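Local atomic coordinates of GMP reductase (Trypanosoma brucei brucei, PDB entry 6JIG), a protein that probably catalyses the NADPH-dependent deamination of GMP to IMP, and also binds guanine nucleotides at its pair of CBS motifs. Residues T37-R41 with R344-I349; A63-R68 with R228-G232. The protein carries 1 engineered substitution. All coordinates share one frame; numbering follows the deposited sequence.

Contact 1: residues T37-R41 with R344-I349; sequences TRLSR and RGVPCI
S40 sits against P347 with their CA atoms 5.2 Å apart, and R41 follows opposite V346, yet no backbone hydrogen bond joins the two segments. The chain turns a corner at L39, where L39 and S40 share one opposite residue in the turn toward strand 43-45, a classic beta bulge. On the other side, helix 330-344 ends in a Schellman motif, with G345 at positive phi, and the chain runs through V346 and P347 into strand 348-351.

P347 is the apolar centre. Its ring lies along the backbone of 38-40: CB is 3.5 Å from R38 O, and CG is 3.5 Å from S40 C. The CB of R38 also meets this ring, while the R38 guanidinium turns back to R41 O through two weak bonds.

The R41 chain is extended from CG to NE (chi3 -160°), which carries its guanidinium past P347 to the helix end. There NH1 donates to R344 O at 3.0 Å with an N-H...O angle of 146°. The donor lies in the carbonyl plane, but the oxygen is tilted 23° out of the guanidinium plane. V346 CG2 presses on one guanidinium face toward its rim, 3.3 Å from R41 NH2. D306 offers R41 a weak, long ion pair, and R344 turns its own charge to E298 and D302.

Deeper in, L39 CD1 touches I349 CD1 at 3.9 Å; both leucine and isoleucine also rest on I287 of strand 285-291, two strands along the barrel.

The contact places the pair of strands 37-40 and 43-45 where barrel strand 348-351 begins, the strand that leads to D351, a GMP-binding residue. Chemically, it joins a proline-centred apolar patch to one cationic grip on a helix C-terminus, whose carbonyl end would probably favour the positive R41.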
loop_
_atom_site.group_PDB
_atom_site.type_symbol
_atom_site.label_atom_id
_atom_site.label_comp_id
_atom_site.label_asym_id
_atom_site.label_seq_id
_atom_site.Cartn_x
_atom_site.Cartn_y
_atom_site.Cartn_z
ATOM N N THR A 37 -8.312 -46.466 2.447
ATOM C CA THR A 37 -7.688 -46.430 1.132
ATOM C C THR A 37 -6.397 -47.234 1.186
ATOM O O THR A 37 -6.039 -47.795 2.226
ATOM C CB THR A 37 -7.434 -44.980 0.685
ATOM O OG1 THR A 37 -7.123 -44.961 -0.713
ATOM C CG2 THR A 37 -6.258 -44.379 1.453
ATOM N N ARG A 38 -5.696 -47.290 0.056
ATOM C CA ARG A 38 -4.408 -47.960 -0.044
ATOM C C ARG A 38 -3.314 -46.939 -0.312
ATOM O O ARG A 38 -3.440 -46.096 -1.214
ATOM C CB ARG A 38 -4.417 -49.017 -1.146
ATOM C CG ARG A 38 -5.534 -50.043 -0.990
ATOM C CD ARG A 38 -5.251 -51.312 -1.772
ATOM N NE ARG A 38 -4.385 -52.204 -1.010
ATOM C CZ ARG A 38 -4.813 -53.215 -0.256
ATOM N NH1 ARG A 38 -6.111 -53.490 -0.157
ATOM N NH2 ARG A 38 -3.930 -53.954 0.405
ATOM N N LEU A 39 -2.263 -47.002 0.494
ATOM C CA LEU A 39 -1.050 -46.257 0.207
ATOM C C LEU A 39 -0.262 -46.921 -0.911
ATOM O O LEU A 39 0.267 -46.243 -1.805
ATOM C CB LEU A 39 -0.210 -46.166 1.474
ATOM C CG LEU A 39 1.166 -45.553 1.281
ATOM C CD1 LEU A 39 1.026 -44.054 1.007
ATOM C CD2 LEU A 39 2.030 -45.811 2.505
ATOM N N SER A 40 -0.174 -48.247 -0.865
ATOM C CA SER A 40 0.538 -49.051 -1.842
ATOM C C SER A 40 -0.151 -50.411 -1.884
ATOM O O SER A 40 -1.132 -50.646 -1.171
ATOM C CB SER A 40 2.025 -49.187 -1.485
ATOM O OG SER A 40 2.195 -49.508 -0.115
ATOM N N ARG A 41 0.378 -51.313 -2.717
ATOM C CA ARG A 41 -0.296 -52.589 -2.972
ATOM C C ARG A 41 -0.653 -53.304 -1.673
ATOM O O ARG A 41 -1.741 -53.877 -1.546
ATOM C CB ARG A 41 0.583 -53.496 -3.835
ATOM C CG ARG A 41 0.638 -53.234 -5.349
ATOM C CD ARG A 41 1.308 -54.450 -6.012
ATOM N NE ARG A 41 1.861 -54.243 -7.350
ATOM C CZ ARG A 41 1.168 -54.350 -8.487
ATOM N NH1 ARG A 41 -0.135 -54.641 -8.478
ATOM N NH2 ARG A 41 1.778 -54.157 -9.649
ATOM N N ARG A 344 -3.535 -51.886 -13.391
ATOM C CA ARG A 344 -2.497 -52.758 -12.865
ATOM C C ARG A 344 -2.588 -52.959 -11.353
ATOM O O ARG A 344 -1.764 -53.695 -10.795
ATOM C CB ARG A 344 -1.112 -52.206 -13.237
ATOM C CG ARG A 344 -0.901 -51.989 -14.740
ATOM C CD ARG A 344 -0.669 -53.321 -15.463
ATOM N NE ARG A 344 0.556 -53.994 -15.032
ATOM C CZ ARG A 344 1.759 -53.762 -15.545
ATOM N NH1 ARG A 344 1.914 -52.858 -16.506
ATOM N NH2 ARG A 344 2.816 -54.425 -15.089
ATOM N N GLY A 345 -3.543 -52.314 -10.685
ATOM C CA GLY A 345 -3.706 -52.441 -9.242
ATOM C C GLY A 345 -2.671 -51.723 -8.396
ATOM O O GLY A 345 -2.356 -52.183 -7.293
ATOM N N VAL A 346 -2.140 -50.598 -8.867
ATOM C CA VAL A 346 -1.052 -49.913 -8.178
ATOM C C VAL A 346 -1.586 -48.576 -7.667
ATOM O O VAL A 346 -1.947 -47.713 -8.479
ATOM C CB VAL A 346 0.157 -49.710 -9.099
ATOM C CG1 VAL A 346 1.204 -48.823 -8.424
ATOM C CG2 VAL A 346 0.775 -51.066 -9.482
ATOM N N PRO A 347 -1.647 -48.354 -6.353
ATOM C CA PRO A 347 -2.188 -47.089 -5.836
ATOM C C PRO A 347 -1.287 -45.907 -6.155
ATOM O O PRO A 347 -0.069 -46.044 -6.287
ATOM C CB PRO A 347 -2.269 -47.320 -4.321
ATOM C CG PRO A 347 -2.267 -48.840 -4.160
ATOM C CD PRO A 347 -1.390 -49.334 -5.285
ATOM N N CYS A 348 -1.905 -44.723 -6.242
ATOM C CA CYS A 348 -1.193 -43.499 -6.601
ATOM C C CYS A 348 -1.375 -42.431 -5.534
ATOM O O CYS A 348 -2.484 -42.229 -5.029
ATOM C CB CYS A 348 -1.670 -42.961 -7.954
ATOM S SG CYS A 348 -1.296 -44.001 -9.377
ATOM N N ILE A 349 -0.276 -41.759 -5.201
ATOM C CA ILE A 349 -0.253 -40.623 -4.280
ATOM C C ILE A 349 -0.245 -39.343 -5.117
ATOM O O ILE A 349 0.698 -39.117 -5.875
ATOM C CB ILE A 349 0.998 -40.660 -3.379
ATOM C CG1 ILE A 349 1.128 -42.013 -2.659
ATOM C CG2 ILE A 349 0.978 -39.478 -2.364
ATOM C CD1 ILE A 349 2.536 -42.283 -2.153
#

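Contact 2: residues A63-R68 with R228-G232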
loop_
_atom_site.group_PDB
_atom_site.type_symbol
_atom_site.label_atom_id
_atom_site.label_comp_id
_atom_site.label_asym_id
_atom_site.label_seq_id
_atom_site.Cartn_x
_atom_site.Cartn_y
_atom_site.Cartn_z
ATOM N N ALA A 63 5.367 -37.809 11.927
ATOM C CA ALA A 63 5.053 -39.186 11.558
ATOM C C ALA A 63 4.180 -39.854 12.615
ATOM O O ALA A 63 3.242 -40.590 12.285
ATOM C CB ALA A 63 6.346 -39.986 11.344
ATOM N N VAL A 64 4.459 -39.593 13.893
ATOM C CA VAL A 64 3.647 -40.170 14.966
ATOM C C VAL A 64 2.231 -39.619 14.916
ATOM O O VAL A 64 1.244 -40.360 15.048
ATOM C CB VAL A 64 4.306 -39.897 16.328
ATOM C CG1 VAL A 64 3.294 -40.109 17.465
ATOM C CG2 VAL A 64 5.534 -40.779 16.510
ATOM N N ALA A 65 2.103 -38.308 14.716
ATOM C CA ALA A 65 0.784 -37.691 14.701
ATOM C C ALA A 65 -0.040 -38.190 13.522
ATOM O O ALA A 65 -1.234 -38.473 13.666
ATOM C CB ALA A 65 0.927 -36.169 14.673
ATOM N N MET A 66 0.579 -38.311 12.349
ATOM C CA MET A 66 -0.167 -38.725 11.161
ATOM C C MET A 66 -0.676 -40.156 11.304
ATOM O O MET A 66 -1.823 -40.455 10.958
ATOM C CB MET A 66 0.712 -38.603 9.916
ATOM C CG MET A 66 1.047 -37.174 9.509
ATOM S SD MET A 66 -0.460 -36.210 9.174
ATOM C CE MET A 66 -1.411 -37.340 8.152
ATOM N N ALA A 67 0.182 -41.062 11.769
ATOM C CA ALA A 67 -0.258 -42.439 11.987
ATOM C C ALA A 67 -1.379 -42.507 13.018
ATOM O O ALA A 67 -2.318 -43.306 12.881
ATOM C CB ALA A 67 0.935 -43.298 12.416
ATOM N N ARG A 68 -1.300 -41.682 14.068
ATOM C CA ARG A 68 -2.354 -41.689 15.078
ATOM C C ARG A 68 -3.688 -41.236 14.507
ATOM O O ARG A 68 -4.736 -41.699 14.962
ATOM C CB ARG A 68 -1.966 -40.813 16.270
ATOM C CG ARG A 68 -0.911 -41.472 17.131
ATOM C CD ARG A 68 -0.628 -40.722 18.418
ATOM N NE ARG A 68 0.302 -41.504 19.230
ATOM C CZ ARG A 68 1.140 -41.004 20.136
ATOM N NH1 ARG A 68 1.181 -39.699 20.370
ATOM N NH2 ARG A 68 1.934 -41.821 20.814
ATOM N N ARG A 228 2.590 -51.112 16.651
ATOM C CA ARG A 228 3.317 -49.852 16.605
ATOM C C ARG A 228 2.840 -49.016 15.414
ATOM O O ARG A 228 2.281 -49.535 14.450
ATOM C CB ARG A 228 4.819 -50.090 16.498
ATOM C CG ARG A 228 5.354 -51.231 17.399
ATOM C CD ARG A 228 6.800 -51.513 17.083
ATOM N NE ARG A 228 7.002 -51.992 15.714
ATOM C CZ ARG A 228 8.195 -52.257 15.184
ATOM N NH1 ARG A 228 9.301 -52.101 15.908
ATOM N NH2 ARG A 228 8.293 -52.688 13.934
ATOM N N LEU A 229 3.112 -47.714 15.476
ATOM C CA LEU A 229 2.654 -46.809 14.420
ATOM C C LEU A 229 3.357 -47.084 13.092
ATOM O O LEU A 229 4.568 -47.310 13.044
ATOM C CB LEU A 229 2.886 -45.357 14.842
ATOM C CG LEU A 229 2.049 -44.939 16.064
ATOM C CD1 LEU A 229 2.499 -43.574 16.593
ATOM C CD2 LEU A 229 0.575 -44.914 15.706
ATOM N N LEU A 230 2.580 -47.060 12.005
ATOM C CA LEU A 230 3.125 -47.183 10.659
ATOM C C LEU A 230 3.925 -45.941 10.287
ATOM O O LEU A 230 3.585 -44.824 10.683
ATOM C CB LEU A 230 2.004 -47.349 9.631
ATOM C CG LEU A 230 1.268 -48.651 9.336
ATOM C CD1 LEU A 230 0.438 -48.417 8.055
ATOM C CD2 LEU A 230 2.212 -49.811 9.160
ATOM N N VAL A 231 4.980 -46.139 9.506
ATOM C CA VAL A 231 5.802 -45.016 9.047
ATOM C C VAL A 231 6.620 -45.453 7.836
ATOM O O VAL A 231 7.118 -46.583 7.773
ATOM C CB VAL A 231 6.690 -44.477 10.196
ATOM C CG1 VAL A 231 7.659 -45.569 10.721
ATOM C CG2 VAL A 231 7.450 -43.232 9.753
ATOM N N GLY A 232 6.755 -44.545 6.864
ATOM C CA GLY A 232 7.592 -44.764 5.707
ATOM C C GLY A 232 8.840 -43.893 5.748
ATOM O O GLY A 232 9.004 -43.026 6.606
HETATM O O HOH W 1 3.740 -42.214 10.031
#
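L229 reaches the helix 60-68 from a loop without regular structure, its CA 5.8 Å from that of A67; farther along, V231 comes opposite A63. The tight part is apolar. L229 forks around the helix surface: CD1 meets V64 CG1 at 3.7 Å, the two side chains crossing at about a right angle, while CD2 meets A67 CB, also at 3.7 Å. V231 has CG2 anti to its backbone N, which brings that methyl to A63 CB at 3.8 Å. A67 CB further abuts L230 O at 3.5 Å.

Between the small alanines a water bridges the backbones, donating to A63 O at 2.8 Å and to L230 O at 2.7 Å, although A63 O already accepts the helical bond from A67 N.

The exposed margin is looser. R68 CG lies 4.0 Å from L229 CD1. The R68 guanidinium has V64 CG1 over the centre of one face, and its NE is bonded to Q95. The R68 side chain lies near those of K214 and R123, which bind GTP.

The arrangement belongs to a TIM barrel: an outer helix between strands 49-51 and 72-75 packs on the segment that re-enters the barrel at strand 232-235.

Both contacts lie in the barrel domain, each joining an element outside the parallel sheet to the start of, or approach to, a barrel strand; their centres are 18 Å apart and their nearest atoms about 6 Å apart without touching. Along the chain they are nested: 37-41, 63-68, 228-232 and finally 344-349. Contact 1 brings the antiparallel pair 37-40 and 43-45 against strand 348-351. In contact 2, 228-232 brings the chain back from the CBS motifs into strand 232-235, packing on helix 60-68, which precedes strand 72-75. The I349 side chain is about 8 Å from one bound GMP, that of R68 about 6 Å from a bound GMP.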